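Local coordinates for genome polyprotein (Chicken sicinivirus JSY, PDB 6QWT), which is the 3Dpol region of a viral polyprotein, an RNA-dependent RNA polymerase of the picornaviral type that probably copies the viral RNA genome, at residues A[103-111]-A[118-126]; A[238-246]-A[287-295]. All coordinates share one frame; numbering follows the deposited sequence.

Contact 1 of 2, residues A[103-111]-A[118-126]. Unlike the reference sequence in segment 118-126: Leu-118 (reference Arg).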
# COMPACT_ATOMS: atom_id res chain seq x y z
N GLY A 103 -17.28 4.73 -1.19
CA GLY A 103 -17.54 4.12 -2.47
C GLY A 103 -16.30 4.10 -3.35
O GLY A 103 -15.22 4.59 -2.99
N ILE A 104 -16.46 3.52 -4.53
CA ILE A 104 -15.32 3.36 -5.44
C ILE A 104 -14.95 4.71 -6.05
O ILE A 104 -15.77 5.62 -6.16
CB ILE A 104 -15.64 2.33 -6.53
CG1 ILE A 104 -16.87 2.75 -7.34
CG2 ILE A 104 -15.84 0.94 -5.93
CD1 ILE A 104 -17.14 1.87 -8.54
N ASP A 105 -13.68 4.82 -6.45
CA ASP A 105 -13.19 6.00 -7.15
C ASP A 105 -13.58 5.88 -8.62
O ASP A 105 -13.04 5.03 -9.34
CB ASP A 105 -11.68 6.12 -6.98
CG ASP A 105 -11.15 7.48 -7.40
OD1 ASP A 105 -10.16 7.94 -6.80
OD2 ASP A 105 -11.72 8.08 -8.34
N MET A 106 -14.50 6.73 -9.07
CA MET A 106 -14.97 6.66 -10.45
C MET A 106 -13.93 7.15 -11.45
O MET A 106 -14.13 6.97 -12.66
CB MET A 106 -16.26 7.46 -10.60
CG MET A 106 -17.28 6.84 -11.54
SD MET A 106 -17.83 5.20 -11.02
CE MET A 106 -18.57 5.56 -9.43
N ASN A 107 -12.84 7.75 -10.99
CA ASN A 107 -11.81 8.27 -11.88
C ASN A 107 -10.68 7.29 -12.13
O ASN A 107 -9.82 7.56 -12.98
CB ASN A 107 -11.24 9.58 -11.32
CG ASN A 107 -12.21 10.73 -11.41
OD1 ASN A 107 -12.90 10.89 -12.42
ND2 ASN A 107 -12.29 11.53 -10.36
N GLN A 108 -10.64 6.17 -11.42
CA GLN A 108 -9.59 5.19 -11.65
C GLN A 108 -9.92 4.34 -12.88
O GLN A 108 -11.04 4.37 -13.41
CB GLN A 108 -9.40 4.31 -10.41
CG GLN A 108 -8.61 4.99 -9.30
CD GLN A 108 -8.36 4.07 -8.12
OE1 GLN A 108 -8.78 4.34 -7.00
NE2 GLN A 108 -7.65 2.97 -8.37
N SER A 109 -8.92 3.59 -13.34
CA SER A 109 -9.09 2.78 -14.53
C SER A 109 -10.15 1.70 -14.32
O SER A 109 -10.35 1.21 -13.20
CB SER A 109 -7.77 2.13 -14.93
OG SER A 109 -7.95 1.23 -16.01
N ALA A 110 -10.83 1.34 -15.40
CA ALA A 110 -11.82 0.27 -15.34
C ALA A 110 -11.19 -1.11 -15.46
O ALA A 110 -11.88 -2.11 -15.21
CB ALA A 110 -12.87 0.46 -16.44
N GLY A 111 -9.92 -1.20 -15.83
CA GLY A 111 -9.24 -2.47 -15.92
C GLY A 111 -9.61 -3.24 -17.17
O GLY A 111 -10.47 -2.85 -17.96
N LEU A 118 -13.30 2.03 -22.75
CA LEU A 118 -14.29 2.54 -21.81
C LEU A 118 -13.60 2.91 -20.51
O LEU A 118 -12.64 2.26 -20.09
CB LEU A 118 -15.38 1.49 -21.56
CG LEU A 118 -16.84 1.92 -21.53
CD1 LEU A 118 -17.10 3.04 -22.53
CD2 LEU A 118 -17.74 0.73 -21.81
N ASN A 119 -14.11 3.96 -19.87
CA ASN A 119 -13.65 4.35 -18.55
C ASN A 119 -14.65 3.88 -17.50
O ASN A 119 -15.68 3.27 -17.81
CB ASN A 119 -13.41 5.86 -18.48
CG ASN A 119 -14.70 6.67 -18.57
OD1 ASN A 119 -15.76 6.15 -18.89
ND2 ASN A 119 -14.60 7.96 -18.29
N ARG A 120 -14.35 4.16 -16.23
CA ARG A 120 -15.15 3.60 -15.14
C ARG A 120 -16.54 4.23 -15.10
O ARG A 120 -17.54 3.52 -14.95
CB ARG A 120 -14.43 3.80 -13.81
CG ARG A 120 -13.86 2.52 -13.23
CD ARG A 120 -13.47 2.68 -11.77
NE ARG A 120 -12.53 1.64 -11.36
CZ ARG A 120 -12.03 1.53 -10.14
NH1 ARG A 120 -12.37 2.40 -9.19
NH2 ARG A 120 -11.18 0.55 -9.86
N ARG A 121 -16.62 5.56 -15.23
CA ARG A 121 -17.89 6.25 -15.09
C ARG A 121 -18.90 5.80 -16.14
O ARG A 121 -20.11 5.80 -15.88
CB ARG A 121 -17.67 7.77 -15.18
CG ARG A 121 -18.94 8.60 -15.10
CD ARG A 121 -19.72 8.34 -13.82
NE ARG A 121 -21.00 9.04 -13.79
CZ ARG A 121 -22.13 8.55 -14.29
NH1 ARG A 121 -22.14 7.34 -14.85
NH2 ARG A 121 -23.25 9.25 -14.22
N SER A 122 -18.43 5.38 -17.32
CA SER A 122 -19.34 4.99 -18.39
C SER A 122 -20.16 3.75 -18.06
O SER A 122 -21.24 3.57 -18.63
CB SER A 122 -18.55 4.75 -19.68
OG SER A 122 -17.92 5.93 -20.12
N LEU A 123 -19.68 2.91 -17.14
CA LEU A 123 -20.33 1.64 -16.85
C LEU A 123 -21.44 1.75 -15.81
O LEU A 123 -22.04 0.73 -15.45
CB LEU A 123 -19.29 0.62 -16.38
CG LEU A 123 -18.14 0.38 -17.36
CD1 LEU A 123 -16.95 -0.23 -16.64
CD2 LEU A 123 -18.60 -0.50 -18.50
N PHE A 124 -21.73 2.96 -15.31
CA PHE A 124 -22.73 3.14 -14.26
C PHE A 124 -23.77 4.16 -14.68
O PHE A 124 -23.48 5.13 -15.40
CB PHE A 124 -22.07 3.59 -12.94
CG PHE A 124 -21.05 2.63 -12.41
CD1 PHE A 124 -21.42 1.59 -11.57
CD2 PHE A 124 -19.71 2.76 -12.76
CE1 PHE A 124 -20.47 0.71 -11.08
CE2 PHE A 124 -18.77 1.88 -12.27
CZ PHE A 124 -19.15 0.85 -11.43
N ASP A 125 -25.00 3.94 -14.21
CA ASP A 125 -26.10 4.88 -14.37
C ASP A 125 -26.56 5.35 -13.00
O ASP A 125 -26.65 4.55 -12.06
CB ASP A 125 -27.27 4.25 -15.13
CG ASP A 125 -26.83 3.54 -16.40
OD1 ASP A 125 -26.10 4.16 -17.20
OD2 ASP A 125 -27.22 2.37 -16.59
N VAL A 126 -26.84 6.64 -12.88
CA VAL A 126 -27.30 7.21 -11.61
C VAL A 126 -28.79 6.93 -11.49
O VAL A 126 -29.60 7.46 -12.26
CB VAL A 126 -27.00 8.71 -11.52
CG1 VAL A 126 -27.54 9.28 -10.22
CG2 VAL A 126 -25.50 8.95 -11.64
O HOH W 1 -11.85 2.25 -6.30
O HOH W 2 -14.40 7.26 -15.04
O HOH W 3 -10.73 -1.28 -12.07
O HOH W 4 -10.76 2.54 -18.08
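An arginine side chain held among backbone carbonyls, flanked by a small apolar cluster, joins loop 103-111 to the 3-10 turn and first strand residues of 118-126 in a partly buried region: Arg-120 reaches across to Asp-105, Gln-108, Ser-109 and Ala-110. Its chain, extended from CG to NE, carries the guanidinium along the inside of the loop. Arg-120 NH1 donates to Asp-105 O at 2.7 Å, 28° out of that carbonyl's plane, while the bond from Arg-120 NE to Ser-109 O (2.9 Å) is bent to 121° and weak. Gln-108 CB lies over one face of the guanidinium, offset toward its rim. Two waters at the guanidinium edge extend the grip: one links NH1 to Asp-105 N, the other NH2 to Ser-109 O. The loop is itself shaped by a type I turn from Asp-105 to Gln-108 and by an ST turn in which Ser-109 OG takes the N-H of Gly-111. Ser-109, Ala-110 and Gly-111 begin a Ser-Ala-Gly-Tyr-Pro sequence, consistent with motif G of the picornaviral fingers. Beside the arginine, Met-106, its chain bent at chi2 and chi3, forms an oblique Met-aromatic contact, with SD 3.5 Å from Phe-124 CD2. Ile-104 comes at the same ring from another direction, its CD1 3.7 Å from Phe-124 CZ. Met-106 CG also packs 3.7 Å from Arg-121 CD, and Tyr-132 of the neighbouring strand touches Met-106, Arg-121 and Phe-124. Beyond Arg-120, Ala-110 CB meets Leu-123 CD1 at 4.1 Å, next to Ile-180 of helix 180-189.

Contact 2 of 2, residues A[238-246]-A[287-295]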
# COMPACT_ATOMS: atom_id res chain seq x y z
N ASP A 238 5.92 -7.86 -2.74
CA ASP A 238 4.82 -8.29 -3.60
C ASP A 238 5.16 -9.51 -4.44
O ASP A 238 4.25 -10.11 -5.02
CB ASP A 238 4.39 -7.13 -4.50
CG ASP A 238 4.01 -5.89 -3.72
OD1 ASP A 238 3.14 -6.00 -2.82
OD2 ASP A 238 4.58 -4.81 -3.99
N SER A 239 6.43 -9.89 -4.52
CA SER A 239 6.83 -11.10 -5.23
C SER A 239 7.17 -12.25 -4.29
O SER A 239 7.00 -13.42 -4.67
CB SER A 239 8.04 -10.81 -6.13
OG SER A 239 7.68 -9.98 -7.21
N THR A 240 7.64 -11.96 -3.08
CA THR A 240 8.17 -12.99 -2.19
C THR A 240 7.12 -13.60 -1.27
O THR A 240 7.43 -14.58 -0.58
CB THR A 240 9.31 -12.41 -1.35
OG1 THR A 240 8.87 -11.20 -0.72
CG2 THR A 240 10.51 -12.10 -2.23
N ILE A 241 5.91 -13.06 -1.22
CA ILE A 241 4.87 -13.61 -0.36
C ILE A 241 4.51 -15.01 -0.86
O ILE A 241 4.13 -15.17 -2.03
CB ILE A 241 3.63 -12.71 -0.31
CG1 ILE A 241 3.90 -11.47 0.54
CG2 ILE A 241 2.45 -13.48 0.25
CD1 ILE A 241 2.89 -10.37 0.32
N PRO A 242 4.62 -16.03 -0.02
CA PRO A 242 4.31 -17.39 -0.48
C PRO A 242 2.81 -17.66 -0.52
O PRO A 242 2.03 -17.10 0.25
CB PRO A 242 5.00 -18.27 0.57
CG PRO A 242 5.06 -17.44 1.79
CD PRO A 242 5.20 -16.01 1.33
N SER A 243 2.43 -18.54 -1.45
CA SER A 243 1.03 -18.90 -1.62
C SER A 243 0.43 -19.42 -0.32
O SER A 243 -0.74 -19.15 -0.02
CB SER A 243 0.90 -19.97 -2.72
OG SER A 243 0.89 -19.38 -4.00
N VAL A 244 1.21 -20.17 0.45
CA VAL A 244 0.67 -20.88 1.60
C VAL A 244 0.10 -19.92 2.64
O VAL A 244 -0.88 -20.24 3.32
CB VAL A 244 1.75 -21.81 2.20
CG1 VAL A 244 2.92 -21.00 2.74
CG2 VAL A 244 1.16 -22.73 3.26
N VAL A 245 0.67 -18.72 2.76
CA VAL A 245 0.16 -17.75 3.73
C VAL A 245 -1.22 -17.26 3.32
O VAL A 245 -2.15 -17.22 4.14
CB VAL A 245 1.15 -16.59 3.90
CG1 VAL A 245 0.62 -15.59 4.92
CG2 VAL A 245 2.52 -17.10 4.34
N PHE A 246 -1.38 -16.89 2.05
CA PHE A 246 -2.69 -16.47 1.55
C PHE A 246 -3.72 -17.59 1.68
O PHE A 246 -4.87 -17.34 2.06
CB PHE A 246 -2.58 -16.02 0.09
CG PHE A 246 -2.22 -14.58 -0.08
CD1 PHE A 246 -3.05 -13.58 0.43
CD2 PHE A 246 -1.07 -14.21 -0.74
CE1 PHE A 246 -2.72 -12.25 0.27
CE2 PHE A 246 -0.74 -12.88 -0.91
CZ PHE A 246 -1.56 -11.90 -0.40
N TYR A 287 0.72 -13.85 -18.61
CA TYR A 287 1.36 -14.79 -17.70
C TYR A 287 0.52 -14.90 -16.43
O TYR A 287 -0.35 -14.08 -16.15
CB TYR A 287 2.79 -14.37 -17.37
CG TYR A 287 2.90 -13.00 -16.74
CD1 TYR A 287 2.92 -11.85 -17.53
CD2 TYR A 287 2.98 -12.86 -15.36
CE1 TYR A 287 3.02 -10.60 -16.95
CE2 TYR A 287 3.08 -11.61 -14.78
CZ TYR A 287 3.09 -10.48 -15.58
OH TYR A 287 3.19 -9.24 -15.00
N ILE A 288 0.81 -15.96 -15.67
CA ILE A 288 0.18 -16.22 -14.38
C ILE A 288 1.27 -16.20 -13.32
O ILE A 288 2.34 -16.78 -13.53
CB ILE A 288 -0.58 -17.56 -14.38
CG1 ILE A 288 -1.97 -17.39 -15.00
CG2 ILE A 288 -0.68 -18.13 -12.96
CD1 ILE A 288 -2.65 -18.70 -15.34
N MET A 289 1.01 -15.51 -12.22
CA MET A 289 1.92 -15.47 -11.09
C MET A 289 1.42 -16.41 -10.00
O MET A 289 0.29 -16.26 -9.52
CB MET A 289 2.07 -14.05 -10.54
CG MET A 289 3.03 -13.17 -11.33
SD MET A 289 4.74 -13.77 -11.25
CE MET A 289 5.50 -12.89 -12.61
N LYS A 290 2.23 -17.40 -9.65
CA LYS A 290 1.95 -18.29 -8.53
C LYS A 290 2.73 -17.77 -7.33
O LYS A 290 3.97 -17.80 -7.33
CB LYS A 290 2.34 -19.73 -8.87
CG LYS A 290 2.05 -20.74 -7.77
CD LYS A 290 2.35 -22.16 -8.24
CE LYS A 290 2.22 -23.16 -7.11
NZ LYS A 290 3.30 -23.02 -6.09
N GLY A 291 2.01 -17.29 -6.32
CA GLY A 291 2.63 -16.59 -5.21
C GLY A 291 2.62 -15.08 -5.42
O GLY A 291 2.36 -14.57 -6.51
N GLY A 292 2.92 -14.35 -4.34
CA GLY A 292 2.87 -12.90 -4.37
C GLY A 292 1.45 -12.38 -4.51
O GLY A 292 0.48 -13.14 -4.49
N ASN A 293 1.33 -11.06 -4.66
CA ASN A 293 0.03 -10.39 -4.85
C ASN A 293 0.31 -9.16 -5.70
O ASN A 293 1.33 -8.48 -5.46
CB ASN A 293 -0.59 -10.00 -3.49
CG ASN A 293 -2.04 -9.45 -3.60
OD1 ASN A 293 -2.57 -9.24 -4.68
ND2 ASN A 293 -2.66 -9.22 -2.45
N PRO A 294 -0.50 -8.88 -6.72
CA PRO A 294 -0.43 -7.57 -7.38
C PRO A 294 -0.42 -6.42 -6.38
O PRO A 294 -1.23 -6.38 -5.45
CB PRO A 294 -1.70 -7.55 -8.23
CG PRO A 294 -1.89 -8.98 -8.62
CD PRO A 294 -1.40 -9.80 -7.46
N SER A 295 0.48 -5.47 -6.62
CA SER A 295 0.66 -4.33 -5.74
C SER A 295 -0.25 -3.17 -6.15
O SER A 295 -0.15 -2.68 -7.28
CB SER A 295 2.12 -3.88 -5.77
OG SER A 295 2.69 -4.07 -7.05
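Asn-293 turns CG away from its own N (chi1 -173°), and Phe-246, with chi1 at -87°, projects its ring from the side of the first turn of helix 243-256 toward Gly-292 and Asn-293. Amide and ring planes cross 80° apart; Asn-293 ND2 is 3.5 Å from Phe-246 CZ, and Asn-293 CB is also near Phe-246 CZ and CE2. The amide has weak hydrogen bonds to Thr-300 and Asn-304 on helix 298-316. Two backbone bonds tie the segments together: Gly-292 N gives its hydrogen to Ile-241 O at 2.7 Å, in the carbonyl plane, and Asn-293 N gives its own to Asp-238 O at 3.1 Å. Between them Gly-292 CA lies 3.2 Å from Asp-238 O, a passage that depends on the glycine's lack of a side chain, since that oxygen fills the place of a CB. Gly-291 and Gly-292 both have positive phi, which carries the chain out of strand 285-290 and past the break between helices 237-240 and 243-256. Ser-243 OG sits 3.3 Å from Gly-291 N, at too poor an angle for a bond. Lys-290 forms salt bridges with Asp-64 and Asp-62, and Asp-62 also accepts from Ser-243 N, so one carboxylate serves both segments. Ser-295 CB stands 3.2 Å from Asp-238 OD2. The backbone of Ser-239 is bonded to the N-terminal Ser-1, in keeping with picornaviral polymerases, where the buried N-terminus positions motif A. By sequence, Asp-238 is the second aspartate of the motif A signature, and Pro-294 and Ser-295 begin the Pro-Ser-Gly of the motif B loop, just after Asn-293, consistent with the motif A-motif B junction beside the palm's nucleotide site, as in other picornaviral polymerases.

In the fold
Contact 2 is buried and lies nearer the middle of the molecule, about 15 Å from the chain centre, whereas contact 1 is partly exposed, about 21 Å out. They share no helix or strand; their centres are about 27 Å apart and their nearest atoms about 9 Å, without touching. Contact 1 closes a short loop upon itself within the fingers, using a charged side chain, waters and a thioether-aromatic patch. Contact 2 joins parts 41 residues apart by two direct backbone bonds, from Gly-292 and Asn-293, where a Gly-Gly pair lets the chains run close, with its lysine paired to carboxylates outside the segments. Helix 180-189 borders the first, helices 267-276 and 298-316 the second.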